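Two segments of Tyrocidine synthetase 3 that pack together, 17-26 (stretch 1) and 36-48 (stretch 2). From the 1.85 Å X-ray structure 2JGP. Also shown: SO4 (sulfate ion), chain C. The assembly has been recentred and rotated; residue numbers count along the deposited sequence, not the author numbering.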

# COMPACT_ATOMS: atom_id res chain seq x y z
N GLN A 17 -14.37 -11.55 -12.38
CA GLN A 17 -15.52 -10.64 -12.42
C GLN A 17 -16.24 -10.70 -13.77
O GLN A 17 -17.47 -10.79 -13.82
N VAL A 18 -15.48 -10.63 -14.85
CA VAL A 18 -16.04 -10.72 -16.19
C VAL A 18 -16.71 -12.08 -16.45
O VAL A 18 -17.80 -12.12 -17.01
N TRP A 19 -16.07 -13.17 -16.04
CA TRP A 19 -16.66 -14.50 -16.24
C TRP A 19 -17.99 -14.65 -15.50
O TRP A 19 -18.94 -15.22 -16.03
N GLU A 20 -18.04 -14.15 -14.27
CA GLU A 20 -19.27 -14.19 -13.47
C GLU A 20 -20.42 -13.47 -14.18
O GLU A 20 -21.53 -13.99 -14.23
N GLN A 21 -20.13 -12.30 -14.73
CA GLN A 21 -21.14 -11.54 -15.47
C GLN A 21 -21.58 -12.25 -16.75
O GLN A 21 -22.78 -12.38 -17.02
N VAL A 22 -20.60 -12.70 -17.54
CA VAL A 22 -20.89 -13.32 -18.83
C VAL A 22 -21.59 -14.68 -18.66
O VAL A 22 -22.57 -14.96 -19.35
N LEU A 23 -21.09 -15.50 -17.74
CA LEU A 23 -21.65 -16.83 -17.51
C LEU A 23 -22.88 -16.84 -16.59
O LEU A 23 -23.62 -17.83 -16.57
N ASN A 24 -23.08 -15.76 -15.84
CA ASN A 24 -24.09 -15.71 -14.78
C ASN A 24 -23.87 -16.85 -13.79
O ASN A 24 -24.78 -17.60 -13.47
N VAL A 25 -22.63 -16.99 -13.34
CA VAL A 25 -22.27 -17.97 -12.33
C VAL A 25 -21.52 -17.22 -11.24
O VAL A 25 -20.68 -16.38 -11.54
N PRO A 26 -21.83 -17.50 -9.96
CA PRO A 26 -21.17 -16.79 -8.86
C PRO A 26 -19.85 -17.41 -8.40
O PRO A 26 -19.62 -18.59 -8.60
N ALA A 36 -15.88 -25.88 -18.42
CA ALA A 36 -16.46 -26.69 -17.33
C ALA A 36 -17.61 -25.94 -16.66
O ALA A 36 -18.59 -26.56 -16.22
N LEU A 37 -17.50 -24.61 -16.58
CA LEU A 37 -18.55 -23.77 -15.99
C LEU A 37 -19.77 -23.59 -16.90
O LEU A 37 -20.75 -22.96 -16.49
N GLY A 38 -19.71 -24.11 -18.12
CA GLY A 38 -20.84 -24.11 -19.03
C GLY A 38 -20.72 -23.18 -20.22
O GLY A 38 -21.63 -23.11 -21.05
N GLY A 39 -19.61 -22.45 -20.32
CA GLY A 39 -19.38 -21.57 -21.46
C GLY A 39 -19.10 -22.36 -22.73
O GLY A 39 -18.55 -23.46 -22.67
N HIS A 40 -19.52 -21.82 -23.86
CA HIS A 40 -19.13 -22.34 -25.18
C HIS A 40 -18.61 -21.17 -26.03
O HIS A 40 -18.28 -20.11 -25.49
N SER A 41 -18.56 -21.36 -27.35
CA SER A 41 -17.98 -20.37 -28.26
C SER A 41 -18.61 -18.98 -28.17
O SER A 41 -17.90 -17.97 -28.17
N LEU A 42 -19.94 -18.93 -28.09
CA LEU A 42 -20.66 -17.65 -28.03
C LEU A 42 -20.26 -16.82 -26.81
O LEU A 42 -19.92 -15.65 -26.94
N ARG A 43 -20.31 -17.44 -25.63
CA ARG A 43 -20.00 -16.72 -24.40
C ARG A 43 -18.49 -16.49 -24.22
O ARG A 43 -18.09 -15.54 -23.55
N ALA A 44 -17.66 -17.34 -24.82
CA ALA A 44 -16.21 -17.09 -24.85
C ALA A 44 -15.91 -15.81 -25.63
O ALA A 44 -15.09 -14.99 -25.20
N MET A 45 -16.58 -15.62 -26.76
CA MET A 45 -16.45 -14.39 -27.54
C MET A 45 -16.95 -13.17 -26.75
O MET A 45 -16.38 -12.08 -26.87
N ARG A 46 -17.99 -13.36 -25.94
CA ARG A 46 -18.47 -12.30 -25.05
C ARG A 46 -17.44 -11.92 -23.98
O ARG A 46 -17.32 -10.75 -23.62
N VAL A 47 -16.71 -12.91 -23.46
CA VAL A 47 -15.64 -12.64 -22.49
C VAL A 47 -14.54 -11.80 -23.14
O VAL A 47 -14.06 -10.83 -22.55
N LEU A 48 -14.16 -12.16 -24.37
CA LEU A 48 -13.17 -11.40 -25.12
C LEU A 48 -13.63 -9.96 -25.34
O LEU A 48 -12.85 -9.02 -25.16

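No hydrogen bond joins the two stretches; their side chains meet mainly through apolar contacts, burying 530 Å² in all. Val18 and Val22, one helical turn apart, both point toward stretch 2 with chi1 t, the usual helical valine rotamer. Val22 CG1 lies 3.9 Å from Val47 CG2 and 3.4 Å from the carbonyl Arg43 O, so this short, branched side chain fits where the backbones come close. Val47, also t, reaches Val18 with CG1 (4.2 Å to Val18 CG1), and the same methyl lies 3.7 Å from Trp19 NE1, a buried nitrogen left without a polar partner.

Trp19 (m) and Leu23 (m, t) leave their backbone sideways, yet their ends swing nearer stretch 2. Leu37, likewise m, t, points toward stretch 1: its CD1 meets the edge of the indole, 4.1 Å from Trp19 CE3, while Leu23 CD1 packs 3.8 Å from Leu37 CB. Leu23 CD2 lies 3.6 Å from Gly39 CA, and a CB on Gly39 would crowd that methyl.

Leu23 CD2 lies over one face of the Arg43 (m, t, m) guanidinium, while Arg43 NE and Arg43 NH2 bond to the sulfate, NE only weakly: Arg43 NH2 donates to SO4 O3 at 3.2 Å. The backbone Arg43 N binds SO4 O1 (2.9 Å), and His40 ND1 binds SO4 O3 (2.6 Å).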

# COMPACT_ATOMS: atom_id res chain seq x y z
CB GLN A 17 -15.05 -9.22 -12.09
CG GLN A 17 -15.90 -8.05 -12.63
CD GLN A 17 -15.26 -7.34 -13.84
OE1 GLN A 17 -14.02 -7.21 -13.97
NE2 GLN A 17 -16.12 -6.86 -14.72
CB VAL A 18 -14.98 -10.41 -17.27
CG1 VAL A 18 -15.49 -10.79 -18.65
CG2 VAL A 18 -14.62 -8.91 -17.24
CB TRP A 19 -15.72 -15.61 -15.75
CG TRP A 19 -14.54 -15.88 -16.63
CD1 TRP A 19 -13.95 -15.02 -17.52
CD2 TRP A 19 -13.77 -17.08 -16.67
NE1 TRP A 19 -12.88 -15.62 -18.12
CE2 TRP A 19 -12.74 -16.89 -17.61
CE3 TRP A 19 -13.85 -18.31 -16.00
CZ2 TRP A 19 -11.79 -17.88 -17.91
CZ3 TRP A 19 -12.91 -19.29 -16.29
CH2 TRP A 19 -11.90 -19.07 -17.24
CB GLU A 20 -19.03 -13.57 -12.09
CG GLU A 20 -18.15 -14.42 -11.20
CD GLU A 20 -17.63 -13.67 -9.98
OE1 GLU A 20 -17.03 -14.32 -9.10
OE2 GLU A 20 -17.82 -12.43 -9.90
CB GLN A 21 -20.61 -10.15 -15.81
CG GLN A 21 -20.39 -9.26 -14.59
CD GLN A 21 -21.64 -9.12 -13.73
OE1 GLN A 21 -21.60 -9.35 -12.52
NE2 GLN A 21 -22.76 -8.76 -14.35
CB VAL A 22 -19.61 -13.51 -19.66
CG1 VAL A 22 -19.87 -14.42 -20.86
CG2 VAL A 22 -19.06 -12.15 -20.10
CB LEU A 23 -20.60 -17.78 -16.93
CG LEU A 23 -19.42 -18.13 -17.83
CD1 LEU A 23 -18.39 -18.94 -17.06
CD2 LEU A 23 -19.90 -18.90 -19.06
CB ASN A 24 -25.52 -15.74 -15.35
CG ASN A 24 -26.58 -15.54 -14.27
OD1 ASN A 24 -26.30 -14.97 -13.21
ND2 ASN A 24 -27.79 -16.02 -14.53
CB VAL A 25 -21.40 -19.08 -12.94
CG1 VAL A 25 -20.92 -20.02 -11.87
CG2 VAL A 25 -22.17 -19.86 -14.00
CB PRO A 26 -22.21 -16.86 -7.74
CG PRO A 26 -22.91 -18.17 -7.98
CD PRO A 26 -22.83 -18.47 -9.45
CB ALA A 36 -15.39 -27.05 -16.30
CB LEU A 37 -17.98 -22.39 -15.60
CG LEU A 37 -17.00 -22.33 -14.42
CD1 LEU A 37 -16.48 -20.91 -14.23
CD2 LEU A 37 -17.63 -22.85 -13.12
CB HIS A 40 -20.30 -23.06 -25.86
CG HIS A 40 -20.92 -24.15 -25.03
ND1 HIS A 40 -21.79 -23.89 -23.99
CD2 HIS A 40 -20.81 -25.49 -25.10
CE1 HIS A 40 -22.18 -25.03 -23.45
NE2 HIS A 40 -21.60 -26.02 -24.11
CB SER A 41 -18.07 -20.86 -29.71
OG SER A 41 -17.51 -22.16 -29.82
CB LEU A 42 -22.18 -17.88 -28.04
CG LEU A 42 -23.09 -16.65 -27.93
CD1 LEU A 42 -22.77 -15.60 -28.99
CD2 LEU A 42 -24.55 -17.07 -28.02
CB ARG A 43 -20.63 -17.39 -23.17
CG ARG A 43 -22.12 -17.05 -23.03
CD ARG A 43 -22.75 -17.57 -21.74
NE ARG A 43 -23.02 -19.00 -21.79
CZ ARG A 43 -23.50 -19.71 -20.77
NH1 ARG A 43 -23.76 -19.14 -19.60
NH2 ARG A 43 -23.72 -21.01 -20.92
CB ALA A 44 -15.46 -18.27 -25.47
CB MET A 45 -17.18 -14.52 -28.88
CG MET A 45 -16.46 -15.46 -29.85
SD MET A 45 -17.22 -15.61 -31.47
CE MET A 45 -18.81 -16.33 -31.06
CB ARG A 46 -19.79 -12.69 -24.38
CG ARG A 46 -20.99 -12.70 -25.30
CD ARG A 46 -22.19 -13.30 -24.59
NE ARG A 46 -23.45 -13.04 -25.28
CZ ARG A 46 -24.61 -13.61 -24.98
NH1 ARG A 46 -24.71 -14.50 -24.00
NH2 ARG A 46 -25.70 -13.29 -25.68
CB VAL A 47 -15.03 -13.94 -21.92
CG1 VAL A 47 -13.71 -13.65 -21.19
CG2 VAL A 47 -16.01 -14.62 -20.98
CB LEU A 48 -12.91 -12.06 -26.48
CG LEU A 48 -12.44 -13.52 -26.47
CD1 LEU A 48 -12.17 -13.99 -27.88
CD2 LEU A 48 -11.22 -13.71 -25.58
S SO4 C . -22.87 -20.55 -25.06
O1 SO4 C . -21.54 -20.04 -25.36
O2 SO4 C . -23.37 -21.26 -26.23
O3 SO4 C . -22.80 -21.49 -23.95
O4 SO4 C . -23.78 -19.46 -24.71